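Local coordinates for protein phosphoribosylaminoimidazole-succinocarboxamide synthase (Pyrococcus horikoshii, PDB 4O7T) that joins L-aspartate to the carboxylate of carboxyaminoimidazole ribonucleotide at the cost of ATP, giving SAICAR in de novo purine biosynthesis, at residues A[91-96]-A[171-176]; A[47-52]-A[192-197]; A[206-211]-A[221-226]; A[32-37]-A[213-218]. All coordinates share one frame; numbering follows the deposited sequence.

Interaction 1 (A[91-96]-A[171-176]); sequences VVRNVV and LVDFKL. With TMP (thymidine-5'-phosphate), chain B.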
# COMPACT_ATOMS: atom_id res chain seq x y z
N VAL A 91 6.39 6.82 6.33
CA VAL A 91 5.48 7.55 7.18
C VAL A 91 5.13 6.69 8.39
O VAL A 91 4.70 5.54 8.26
CB VAL A 91 4.21 8.00 6.41
CG1 VAL A 91 3.20 8.65 7.36
CG2 VAL A 91 4.55 8.96 5.28
N VAL A 92 5.32 7.27 9.58
CA VAL A 92 4.91 6.61 10.81
C VAL A 92 3.69 7.34 11.40
O VAL A 92 3.67 8.57 11.45
CB VAL A 92 6.05 6.54 11.85
CG1 VAL A 92 5.62 5.70 13.05
CG2 VAL A 92 7.32 5.97 11.23
N ARG A 93 2.68 6.57 11.83
CA ARG A 93 1.40 7.14 12.25
C ARG A 93 0.94 6.57 13.59
O ARG A 93 0.89 5.35 13.77
CB ARG A 93 0.34 6.93 11.15
CG ARG A 93 0.88 7.03 9.71
CD ARG A 93 -0.21 6.90 8.63
NE ARG A 93 -0.97 8.13 8.50
CZ ARG A 93 -1.00 8.94 7.44
NH1 ARG A 93 -0.34 8.66 6.31
NH2 ARG A 93 -1.74 10.06 7.53
N ASN A 94 0.61 7.46 14.53
CA ASN A 94 0.15 7.10 15.89
C ASN A 94 -1.33 7.40 16.09
O ASN A 94 -2.02 6.66 16.79
CB ASN A 94 0.97 7.86 16.94
CG ASN A 94 2.46 7.56 16.84
OD1 ASN A 94 2.86 6.40 16.86
ND2 ASN A 94 3.28 8.61 16.74
N VAL A 95 -1.79 8.48 15.46
CA VAL A 95 -3.15 8.98 15.62
C VAL A 95 -3.71 9.17 14.21
O VAL A 95 -2.99 9.66 13.33
CB VAL A 95 -3.13 10.32 16.40
CG1 VAL A 95 -4.47 11.02 16.35
CG2 VAL A 95 -2.70 10.08 17.85
N VAL A 96 -4.96 8.75 13.97
CA VAL A 96 -5.57 8.89 12.64
C VAL A 96 -5.72 10.35 12.21
O VAL A 96 -6.29 11.19 12.93
CB VAL A 96 -6.93 8.17 12.52
CG1 VAL A 96 -7.55 8.41 11.16
CG2 VAL A 96 -6.77 6.68 12.76
N LEU A 171 2.61 13.60 19.01
CA LEU A 171 3.15 13.29 17.69
C LEU A 171 2.13 12.41 16.96
O LEU A 171 2.02 11.21 17.22
CB LEU A 171 4.51 12.62 17.79
CG LEU A 171 5.18 12.20 16.47
CD1 LEU A 171 5.48 13.40 15.57
CD2 LEU A 171 6.44 11.42 16.78
N VAL A 172 1.39 13.03 16.05
CA VAL A 172 0.27 12.38 15.37
C VAL A 172 0.78 11.40 14.30
O VAL A 172 0.41 10.22 14.29
CB VAL A 172 -0.66 13.48 14.80
CG1 VAL A 172 -1.67 12.93 13.78
CG2 VAL A 172 -1.35 14.19 15.96
N ASP A 173 1.64 11.92 13.41
CA ASP A 173 2.27 11.15 12.33
C ASP A 173 3.44 11.96 11.81
O ASP A 173 3.59 13.12 12.19
CB ASP A 173 1.27 10.74 11.22
CG ASP A 173 0.57 11.94 10.55
OD1 ASP A 173 1.19 12.99 10.34
OD2 ASP A 173 -0.61 11.83 10.19
N PHE A 174 4.28 11.37 10.96
CA PHE A 174 5.43 12.09 10.40
C PHE A 174 6.08 11.33 9.26
O PHE A 174 5.92 10.12 9.15
CB PHE A 174 6.49 12.43 11.48
CG PHE A 174 7.12 11.22 12.13
CD1 PHE A 174 8.35 10.73 11.68
CD2 PHE A 174 6.50 10.59 13.20
CE1 PHE A 174 8.94 9.63 12.27
CE2 PHE A 174 7.09 9.48 13.80
CZ PHE A 174 8.31 8.99 13.33
N LYS A 175 6.85 12.04 8.45
CA LYS A 175 7.50 11.45 7.29
C LYS A 175 9.02 11.50 7.43
O LYS A 175 9.60 12.56 7.77
CB LYS A 175 7.06 12.18 6.00
CG LYS A 175 7.60 11.56 4.70
CD LYS A 175 8.95 12.14 4.26
CE LYS A 175 8.82 13.59 3.73
NZ LYS A 175 10.15 14.25 3.56
N LEU A 176 9.67 10.36 7.16
CA LEU A 176 11.13 10.28 7.13
C LEU A 176 11.66 9.86 5.76
O LEU A 176 10.96 9.24 4.95
CB LEU A 176 11.64 9.25 8.14
CG LEU A 176 11.24 9.39 9.60
CD1 LEU A 176 11.82 8.21 10.38
CD2 LEU A 176 11.70 10.73 10.17
P TMP B . -0.58 12.20 4.79
O1P TMP B . -0.72 13.23 3.74
O2P TMP B . -0.24 10.83 4.23
O3P TMP B . -1.63 12.19 5.88
O5' TMP B . 0.75 12.69 5.55
C5' TMP B . 1.35 11.93 6.61
C4' TMP B . 2.53 12.71 7.20
O4' TMP B . 3.60 12.77 6.26
C3' TMP B . 2.19 14.16 7.57
O3' TMP B . 2.78 14.42 8.83
C2' TMP B . 2.93 15.04 6.61
C1' TMP B . 3.98 14.13 5.99
N1 TMP B . 4.12 14.37 4.55
C2 TMP B . 5.31 14.97 4.04
O2 TMP B . 6.22 15.29 4.83
N3 TMP B . 5.47 15.20 2.72
C4 TMP B . 4.50 14.87 1.85
O4 TMP B . 4.65 15.10 0.63
C5 TMP B . 3.24 14.24 2.34
C5M TMP B . 2.12 13.86 1.39
C6 TMP B . 3.12 14.03 3.71
O HOH W 1 -2.03 9.69 10.65
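V92 and F174 face each other as a hydrogen-bonded antiparallel pair. V92 N gives to F174 O at 2.9 Å, and F174 N gives to V92 O. On one face CB of V92 sits over the F174 ring, 4.0 Å from its centroid, a CH-pi contact. F174 reaches there because its CG stands between backbone N and carbonyl carbon (chi1 63°), bringing the ring across to V92.

V172 meets the corner that the other strand turns at N94. Its carbonyl O accepts from both N94 N and V95 N, and its CG1 packs 4.0 Å from CB of V95. N94 ND2 bonds to L171 O and N157 OD1.

R93 and D173 lie side by side on the other face and bind the nucleotide. R93 NH2 donates to TMP O3P at 2.7 Å and NH1 to O2P. D173 OD1 accepts from TMP O3' at 2.6 Å. R93 NH2 and D173 OD2, 3.4 Å apart, form a salt bridge by charge alone, the oxygen lying well out of the guanidinium plane. A water accepts from R93 NE near D173 OD2.

Helix 143-165 packs on V92 and F174, strand 111-121 pairs with 91-96, and R198 of strand 197-201 reaches D173.

Interaction 2 (A[47-52]-A[192-197]); sequences WLNAQL and ISPDTC. With TMP (thymidine-5'-phosphate), chain B.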
# COMPACT_ATOMS: atom_id res chain seq x y z
N TRP A 47 14.13 29.36 8.65
CA TRP A 47 14.89 29.39 9.90
C TRP A 47 14.33 28.45 10.95
O TRP A 47 15.08 27.71 11.58
CB TRP A 47 14.95 30.81 10.45
CG TRP A 47 15.96 30.97 11.56
CD1 TRP A 47 17.30 31.34 11.44
CD2 TRP A 47 15.74 30.75 13.00
NE1 TRP A 47 17.91 31.37 12.68
CE2 TRP A 47 17.03 31.03 13.65
CE3 TRP A 47 14.65 30.37 13.78
CZ2 TRP A 47 17.19 30.92 15.04
CZ3 TRP A 47 14.83 30.26 15.17
CH2 TRP A 47 16.07 30.53 15.78
N LEU A 48 13.02 28.49 11.14
CA LEU A 48 12.35 27.60 12.09
C LEU A 48 12.57 26.13 11.75
O LEU A 48 12.96 25.34 12.62
CB LEU A 48 10.85 27.92 12.15
CG LEU A 48 10.51 29.22 12.89
CD1 LEU A 48 9.16 29.76 12.45
CD2 LEU A 48 10.57 29.00 14.40
N ASN A 49 12.35 25.77 10.49
CA ASN A 49 12.50 24.38 10.05
C ASN A 49 13.94 23.89 10.17
O ASN A 49 14.18 22.75 10.63
CB ASN A 49 11.95 24.21 8.62
CG ASN A 49 10.43 24.19 8.58
OD1 ASN A 49 9.77 24.16 9.62
ND2 ASN A 49 9.87 24.19 7.38
N ALA A 50 14.90 24.75 9.82
CA ALA A 50 16.33 24.44 9.98
C ALA A 50 16.67 24.12 11.43
O ALA A 50 17.22 23.06 11.74
CB ALA A 50 17.19 25.58 9.46
N GLN A 51 16.31 25.03 12.33
CA GLN A 51 16.62 24.88 13.74
C GLN A 51 15.98 23.64 14.32
O GLN A 51 16.62 22.90 15.07
CB GLN A 51 16.16 26.10 14.54
CG GLN A 51 16.73 27.43 14.06
CD GLN A 51 18.24 27.45 14.03
OE1 GLN A 51 18.89 27.11 15.01
NE2 GLN A 51 18.80 27.84 12.89
N LEU A 52 14.72 23.42 13.99
CA LEU A 52 13.99 22.30 14.55
C LEU A 52 14.54 20.95 14.07
O LEU A 52 14.60 19.99 14.85
CB LEU A 52 12.49 22.43 14.31
CG LEU A 52 11.84 23.53 15.15
CD1 LEU A 52 10.46 23.90 14.62
CD2 LEU A 52 11.79 23.14 16.63
N ILE A 192 13.37 16.91 9.55
CA ILE A 192 12.28 16.63 10.49
C ILE A 192 11.83 17.98 11.06
O ILE A 192 12.54 18.59 11.85
CB ILE A 192 12.69 15.69 11.65
CG1 ILE A 192 13.37 14.42 11.14
CG2 ILE A 192 11.47 15.34 12.50
CD1 ILE A 192 13.97 13.54 12.22
N SER A 193 10.66 18.44 10.64
CA SER A 193 10.18 19.78 10.97
C SER A 193 8.65 19.76 11.00
O SER A 193 8.05 18.74 10.67
CB SER A 193 10.66 20.76 9.89
OG SER A 193 9.98 20.52 8.66
N PRO A 194 8.02 20.89 11.38
CA PRO A 194 6.55 20.94 11.31
C PRO A 194 5.99 20.85 9.89
O PRO A 194 4.78 20.73 9.73
CB PRO A 194 6.21 22.30 11.95
CG PRO A 194 7.39 22.63 12.79
CD PRO A 194 8.57 22.11 12.00
N ASP A 195 6.87 20.94 8.87
CA ASP A 195 6.50 20.62 7.47
C ASP A 195 6.26 19.12 7.27
O ASP A 195 5.41 18.73 6.46
CB ASP A 195 7.58 21.06 6.46
CG ASP A 195 7.49 22.54 6.09
OD1 ASP A 195 8.08 22.95 5.07
OD2 ASP A 195 6.83 23.31 6.82
N THR A 196 7.00 18.29 8.00
CA THR A 196 7.02 16.85 7.74
C THR A 196 6.46 15.99 8.88
O THR A 196 6.56 14.74 8.84
CB THR A 196 8.44 16.38 7.33
OG1 THR A 196 9.36 16.69 8.38
CG2 THR A 196 8.88 17.08 6.05
N CYS A 197 5.86 16.65 9.88
CA CYS A 197 5.20 15.98 11.02
C CYS A 197 3.85 16.62 11.29
O CYS A 197 3.61 17.77 10.92
CB CYS A 197 6.02 16.12 12.31
SG CYS A 197 7.79 15.71 12.25
P TMP B . -0.58 12.20 4.79
O1P TMP B . -0.72 13.23 3.74
O2P TMP B . -0.24 10.83 4.23
O3P TMP B . -1.63 12.19 5.88
O5' TMP B . 0.75 12.69 5.55
C5' TMP B . 1.35 11.93 6.61
C4' TMP B . 2.53 12.71 7.20
O4' TMP B . 3.60 12.77 6.26
C3' TMP B . 2.19 14.16 7.57
O3' TMP B . 2.78 14.42 8.83
C2' TMP B . 2.93 15.04 6.61
C1' TMP B . 3.98 14.13 5.99
N1 TMP B . 4.12 14.37 4.55
C2 TMP B . 5.31 14.97 4.04
O2 TMP B . 6.22 15.29 4.83
N3 TMP B . 5.47 15.20 2.72
C4 TMP B . 4.50 14.87 1.85
O4 TMP B . 4.65 15.10 0.63
C5 TMP B . 3.24 14.24 2.34
C5M TMP B . 2.12 13.86 1.39
C6 TMP B . 3.12 14.03 3.71
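The D195 carboxylate, beside N49, is gripped at both oxygens: K45 makes a salt bridge to OD1, and the Y224 hydroxyl is hydrogen-bonded to OD2. N49 ND2 lies over the face of this carboxylate, 3.2 Å from D195 CG. The amide and carboxylate planes are 80° apart. N49 OD1 turns the other way, 3.4 Å from CD of P194 and close to CB of S193. This oxygen is buried with no polar partner in the model. The amide gets there with its CG anti to the carbonyl carbon (chi1 -76°). With an alanine at N49, the space beside S193 and P194 would probably be left unfilled and the D195 carboxylate would lose the amide over its face.

The loop 192-197 is shaped by an ST turn, in which S193 OG accepts from D195 N at 3.1 Å. S193 OG is also hydrogen-bonded to E191. S193 N gives to T196 OG1 at 3.1 Å, nearly straight. This compact turn lies against one side of helix 45-62. One turn on from N49, L52 CD1 packs across the proline ring, 3.7 Å from P194 CD. The far end of the loop meets the nucleotide, where T196 CG2 lies 3.4 Å from TMP O2.

Interaction 3 (A[206-211]-A[221-226]); sequences RSLDKD and IEAYKE. With ASP (aspartic acid), chain D.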
# COMPACT_ATOMS: atom_id res chain seq x y z
N ARG A 206 -5.20 20.90 18.90
CA ARG A 206 -5.05 21.78 17.74
C ARG A 206 -3.66 21.66 17.09
O ARG A 206 -2.66 21.37 17.76
CB ARG A 206 -5.40 23.24 18.07
CG ARG A 206 -4.32 24.02 18.80
CD ARG A 206 -4.67 25.50 18.90
NE ARG A 206 -3.67 26.21 19.69
CZ ARG A 206 -2.63 26.87 19.20
NH1 ARG A 206 -2.44 26.94 17.89
NH2 ARG A 206 -1.78 27.47 20.01
N SER A 207 -3.62 21.90 15.78
CA SER A 207 -2.43 21.68 14.96
C SER A 207 -1.37 22.74 15.18
O SER A 207 -1.66 23.93 15.10
CB SER A 207 -2.80 21.68 13.48
OG SER A 207 -3.68 20.62 13.18
N LEU A 208 -0.14 22.29 15.43
CA LEU A 208 1.01 23.17 15.46
C LEU A 208 2.01 22.75 14.36
O LEU A 208 3.17 22.40 14.63
CB LEU A 208 1.63 23.18 16.86
CG LEU A 208 0.67 23.60 18.00
CD1 LEU A 208 1.27 23.33 19.38
CD2 LEU A 208 0.29 25.07 17.87
N ASP A 209 1.55 22.79 13.11
CA ASP A 209 2.28 22.19 11.99
C ASP A 209 1.75 22.71 10.64
O ASP A 209 0.93 23.64 10.61
CB ASP A 209 2.18 20.66 12.06
CG ASP A 209 0.73 20.17 12.06
OD1 ASP A 209 0.38 19.36 12.94
OD2 ASP A 209 -0.05 20.59 11.19
N LYS A 210 2.20 22.09 9.55
CA LYS A 210 1.86 22.54 8.21
C LYS A 210 0.36 22.48 7.88
O LYS A 210 -0.09 23.14 6.94
CB LYS A 210 2.69 21.76 7.18
CG LYS A 210 2.60 22.25 5.75
CD LYS A 210 3.70 21.62 4.91
CE LYS A 210 3.34 21.70 3.45
NZ LYS A 210 4.31 20.97 2.59
N ASP A 211 -0.40 21.71 8.67
CA ASP A 211 -1.86 21.61 8.50
C ASP A 211 -2.56 22.96 8.68
O ASP A 211 -3.60 23.21 8.09
CB ASP A 211 -2.47 20.58 9.45
CG ASP A 211 -2.43 19.14 8.90
OD1 ASP A 211 -2.13 18.91 7.71
OD2 ASP A 211 -2.73 18.22 9.68
N ILE A 221 3.34 30.74 10.82
CA ILE A 221 4.50 31.22 11.58
C ILE A 221 4.25 31.18 13.10
O ILE A 221 5.08 30.65 13.85
CB ILE A 221 4.99 32.60 11.08
CG1 ILE A 221 5.58 32.48 9.67
CG2 ILE A 221 6.01 33.22 12.03
CD1 ILE A 221 6.87 31.68 9.58
N GLU A 222 3.09 31.69 13.55
CA GLU A 222 2.71 31.60 14.98
C GLU A 222 2.73 30.16 15.49
O GLU A 222 3.30 29.88 16.55
CB GLU A 222 1.34 32.24 15.25
CG GLU A 222 1.28 33.76 15.08
CD GLU A 222 2.37 34.50 15.84
OE1 GLU A 222 3.34 34.97 15.19
OE2 GLU A 222 2.27 34.62 17.08
N ALA A 223 2.14 29.25 14.73
CA ALA A 223 2.13 27.83 15.09
C ALA A 223 3.55 27.24 15.18
O ALA A 223 3.86 26.52 16.13
CB ALA A 223 1.26 27.03 14.12
N TYR A 224 4.40 27.57 14.21
CA TYR A 224 5.79 27.08 14.18
C TYR A 224 6.63 27.69 15.31
O TYR A 224 7.46 27.01 15.92
CB TYR A 224 6.45 27.36 12.81
CG TYR A 224 6.04 26.45 11.64
CD1 TYR A 224 4.73 25.98 11.51
CD2 TYR A 224 6.96 26.08 10.65
CE1 TYR A 224 4.36 25.15 10.45
CE2 TYR A 224 6.60 25.26 9.58
CZ TYR A 224 5.29 24.81 9.48
OH TYR A 224 4.90 24.01 8.43
N LYS A 225 6.40 28.98 15.60
CA LYS A 225 7.04 29.66 16.75
C LYS A 225 6.68 28.96 18.06
O LYS A 225 7.54 28.69 18.89
CB LYS A 225 6.65 31.15 16.82
CG LYS A 225 7.35 32.07 15.84
N GLU A 226 5.39 28.67 18.22
CA GLU A 226 4.89 28.00 19.41
C GLU A 226 5.58 26.67 19.65
O GLU A 226 6.02 26.40 20.77
CB GLU A 226 3.39 27.78 19.30
CG GLU A 226 2.72 27.41 20.61
CD GLU A 226 1.22 27.62 20.58
OE1 GLU A 226 0.53 27.07 21.47
OE2 GLU A 226 0.73 28.33 19.67
N ASP D . -0.21 18.57 1.20
CA ASP D . 0.98 17.72 0.86
C ASP D . 2.26 18.23 1.50
O ASP D . 3.00 19.01 0.89
CB ASP D . 1.17 17.61 -0.66
CG ASP D . 0.30 16.55 -1.28
OD1 ASP D . 0.72 15.98 -2.31
OD2 ASP D . -0.79 16.27 -0.75
OXT ASP D . 2.60 17.84 2.61
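R206 and E226 join the loop 206-211 to helix 220-232, and the same loop leads into the short helix 211-214. D209 caps the start of that helix: its OD2 accepts from D211 N at 2.8 Å, using the lone pair that faces away from OD1. The second oxygen, OD1, is held by the backbone N of F199.

The charged part is on the exposed side. R206 and E226 extend from opposite directions, and NH2 of R206 gives a hydrogen bond to E226 OE2 at 2.7 Å. The oxygen lies near the guanidinium plane and is met on its syn side, though the two flat groups are 53° apart. E226 reaches out because its CG is anti to the backbone N (chi1 -166°) and the rest of its chain is straight.

The apolar part lies beneath. CB of A223 points at the loop and packs 4.3 Å from L208 CD2. L208 CD2 also lies 3.7 Å from E226 OE2.

The aromatic part is Y224. Y224 CE1 lies 3.6 Å from D209 C, and the hydroxyl, bonded to D195 OD2, comes close to CA and CB of K210. Past the ring, the extended K210 chain leads to the bound aspartate. There K210 NZ bonds to T32 O of the protein and, at 2.9 Å, to O of the ligand.

Interaction 4 (A[32-37]-A[213-218]); sequences TAFDGT and FRFDKG. With ASP (aspartic acid), chain D.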
# COMPACT_ATOMS: atom_id res chain seq x y z
N THR A 32 4.41 24.65 0.05
CA THR A 32 3.48 24.10 -0.94
C THR A 32 2.63 22.97 -0.35
O THR A 32 3.06 22.28 0.57
CB THR A 32 4.18 23.57 -2.22
OG1 THR A 32 4.81 22.32 -1.93
CG2 THR A 32 5.21 24.55 -2.75
N ALA A 33 1.45 22.78 -0.91
CA ALA A 33 0.57 21.71 -0.47
C ALA A 33 -0.22 21.19 -1.65
O ALA A 33 -0.22 21.81 -2.72
CB ALA A 33 -0.37 22.18 0.62
N PHE A 34 -0.88 20.06 -1.43
CA PHE A 34 -1.75 19.43 -2.42
C PHE A 34 -1.01 19.26 -3.74
O PHE A 34 -1.36 19.85 -4.77
CB PHE A 34 -3.06 20.21 -2.55
CG PHE A 34 -3.71 20.49 -1.21
CD1 PHE A 34 -4.09 19.45 -0.37
CD2 PHE A 34 -3.95 21.80 -0.80
CE1 PHE A 34 -4.68 19.69 0.86
CE2 PHE A 34 -4.55 22.06 0.43
CZ PHE A 34 -4.91 21.01 1.26
N ASP A 35 0.05 18.46 -3.68
CA ASP A 35 0.91 18.17 -4.82
C ASP A 35 1.38 19.47 -5.46
O ASP A 35 1.28 19.64 -6.68
CB ASP A 35 0.19 17.26 -5.84
CG ASP A 35 1.00 16.03 -6.20
OD1 ASP A 35 2.20 15.97 -5.85
OD2 ASP A 35 0.44 15.10 -6.83
N GLY A 36 1.86 20.39 -4.63
CA GLY A 36 2.42 21.67 -5.08
C GLY A 36 1.46 22.68 -5.70
O GLY A 36 1.90 23.71 -6.21
N THR A 37 0.16 22.39 -5.66
CA THR A 37 -0.86 23.25 -6.27
C THR A 37 -1.21 24.51 -5.45
O THR A 37 -1.69 25.50 -6.00
CB THR A 37 -2.14 22.46 -6.62
OG1 THR A 37 -2.74 21.97 -5.42
CG2 THR A 37 -1.82 21.28 -7.52
N PHE A 213 -1.36 25.72 7.48
CA PHE A 213 -1.32 26.24 6.11
C PHE A 213 -2.19 25.41 5.16
O PHE A 213 -2.91 25.96 4.34
CB PHE A 213 0.12 26.34 5.59
CG PHE A 213 0.24 26.48 4.10
CD1 PHE A 213 -0.19 27.63 3.44
CD2 PHE A 213 0.82 25.47 3.35
CE1 PHE A 213 -0.05 27.76 2.06
CE2 PHE A 213 0.96 25.59 1.98
CZ PHE A 213 0.52 26.74 1.33
N ARG A 214 -2.12 24.09 5.27
CA ARG A 214 -2.88 23.21 4.37
C ARG A 214 -4.39 23.53 4.40
O ARG A 214 -5.03 23.55 3.36
CB ARG A 214 -2.64 21.73 4.69
CG ARG A 214 -1.26 21.20 4.27
CD ARG A 214 -1.22 19.70 4.47
NE ARG A 214 0.14 19.15 4.40
CZ ARG A 214 0.88 18.80 5.45
NH1 ARG A 214 2.10 18.32 5.25
NH2 ARG A 214 0.42 18.92 6.69
N PHE A 215 -4.94 23.77 5.59
CA PHE A 215 -6.39 23.91 5.76
C PHE A 215 -6.83 25.25 6.37
O PHE A 215 -7.94 25.36 6.89
CB PHE A 215 -6.96 22.73 6.56
CG PHE A 215 -6.67 21.39 5.95
CD1 PHE A 215 -7.25 21.03 4.73
CD2 PHE A 215 -5.81 20.50 6.57
CE1 PHE A 215 -6.97 19.81 4.15
CE2 PHE A 215 -5.53 19.27 6.00
CZ PHE A 215 -6.11 18.92 4.78
N ASP A 216 -5.95 26.25 6.30
CA ASP A 216 -6.23 27.61 6.78
C ASP A 216 -6.71 27.62 8.23
O ASP A 216 -7.70 28.27 8.57
CB ASP A 216 -7.24 28.31 5.85
CG ASP A 216 -6.80 28.30 4.39
OD1 ASP A 216 -5.60 28.51 4.12
OD2 ASP A 216 -7.65 28.08 3.51
N LYS A 217 -5.99 26.89 9.08
CA LYS A 217 -6.36 26.76 10.49
C LYS A 217 -5.82 27.91 11.34
O LYS A 217 -6.02 27.93 12.56
CB LYS A 217 -5.84 25.43 11.06
CG LYS A 217 -6.62 24.19 10.68
CD LYS A 217 -5.70 22.98 10.82
CE LYS A 217 -6.47 21.67 10.94
NZ LYS A 217 -6.79 21.40 12.36
N GLY A 218 -5.15 28.86 10.70
CA GLY A 218 -4.55 29.99 11.41
C GLY A 218 -3.24 30.43 10.79
O GLY A 218 -2.96 30.12 9.63
N ASP D . -0.21 18.57 1.20
CA ASP D . 0.98 17.72 0.86
C ASP D . 2.26 18.23 1.50
O ASP D . 3.00 19.01 0.89
CB ASP D . 1.17 17.61 -0.66
CG ASP D . 0.30 16.55 -1.28
OD1 ASP D . 0.72 15.98 -2.31
OD2 ASP D . -0.79 16.27 -0.75
OXT ASP D . 2.60 17.84 2.61
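A33 and R214 meet in the closely packed half of this contact. The A33 methyl lies 3.9 Å from R214 CG. CE2 of F213 is also 3.9 Å from the A33 methyl, roughly at right angles to R214 CG. The F213 ring turns its edge to the backbone carbon of T32, while K38 makes a cation-pi contact with the same ring.

The outer half is open to solvent and makes few contacts. F34 sends its edge toward the face of F215 in an offset edge-to-face pair, with centroids 5.8 Å apart and planes at 60°. The one close point here is F34 CZ, 3.3 Å from R214 O. A type I' turn from F34 to T37 follows, and its F34 O accepts from both the N and the OG1 of T37.

Between strand 30-33 and helix 211-214 lies the bound aspartate. R214 runs straight from CG to NE, and its NH1 gives to the ligand OXT at 2.7 Å; NE adds a weak bond to the same oxygen. D211 holds the NH2 of R214 by a salt bridge. A leucine in place of R214 would probably cost ligand OXT its arginine partner and D211 one of its salt bridges. The packing is thus apolar, and the charge at its inner edge is consistent with R214 helping to bind the aspartate substrate.

Overall arrangement
Interactions 1 and 2 are buried near the centre of the chain; interaction 3 is mostly buried but has an exposed salt bridge, and interaction 4 is partly open. Interaction 1 is strand pairing held by backbone bonds, with R93 and D173 adding charged side chains on one face. The other three rely on side chains, with mixed polar packing in 2, a salt bridge over apolar contacts in 3 and aromatic packing in 4. Interactions 1 and 2 touch through K175 N and T196 O, and both reach TMP. D195 and Y224 tie interaction 2 to interaction 3, and these two join helices 45-62 and 220-232 to neighbouring loops. Interactions 3 and 4 use the two ends of helix 211-214, and both hold the bound aspartate.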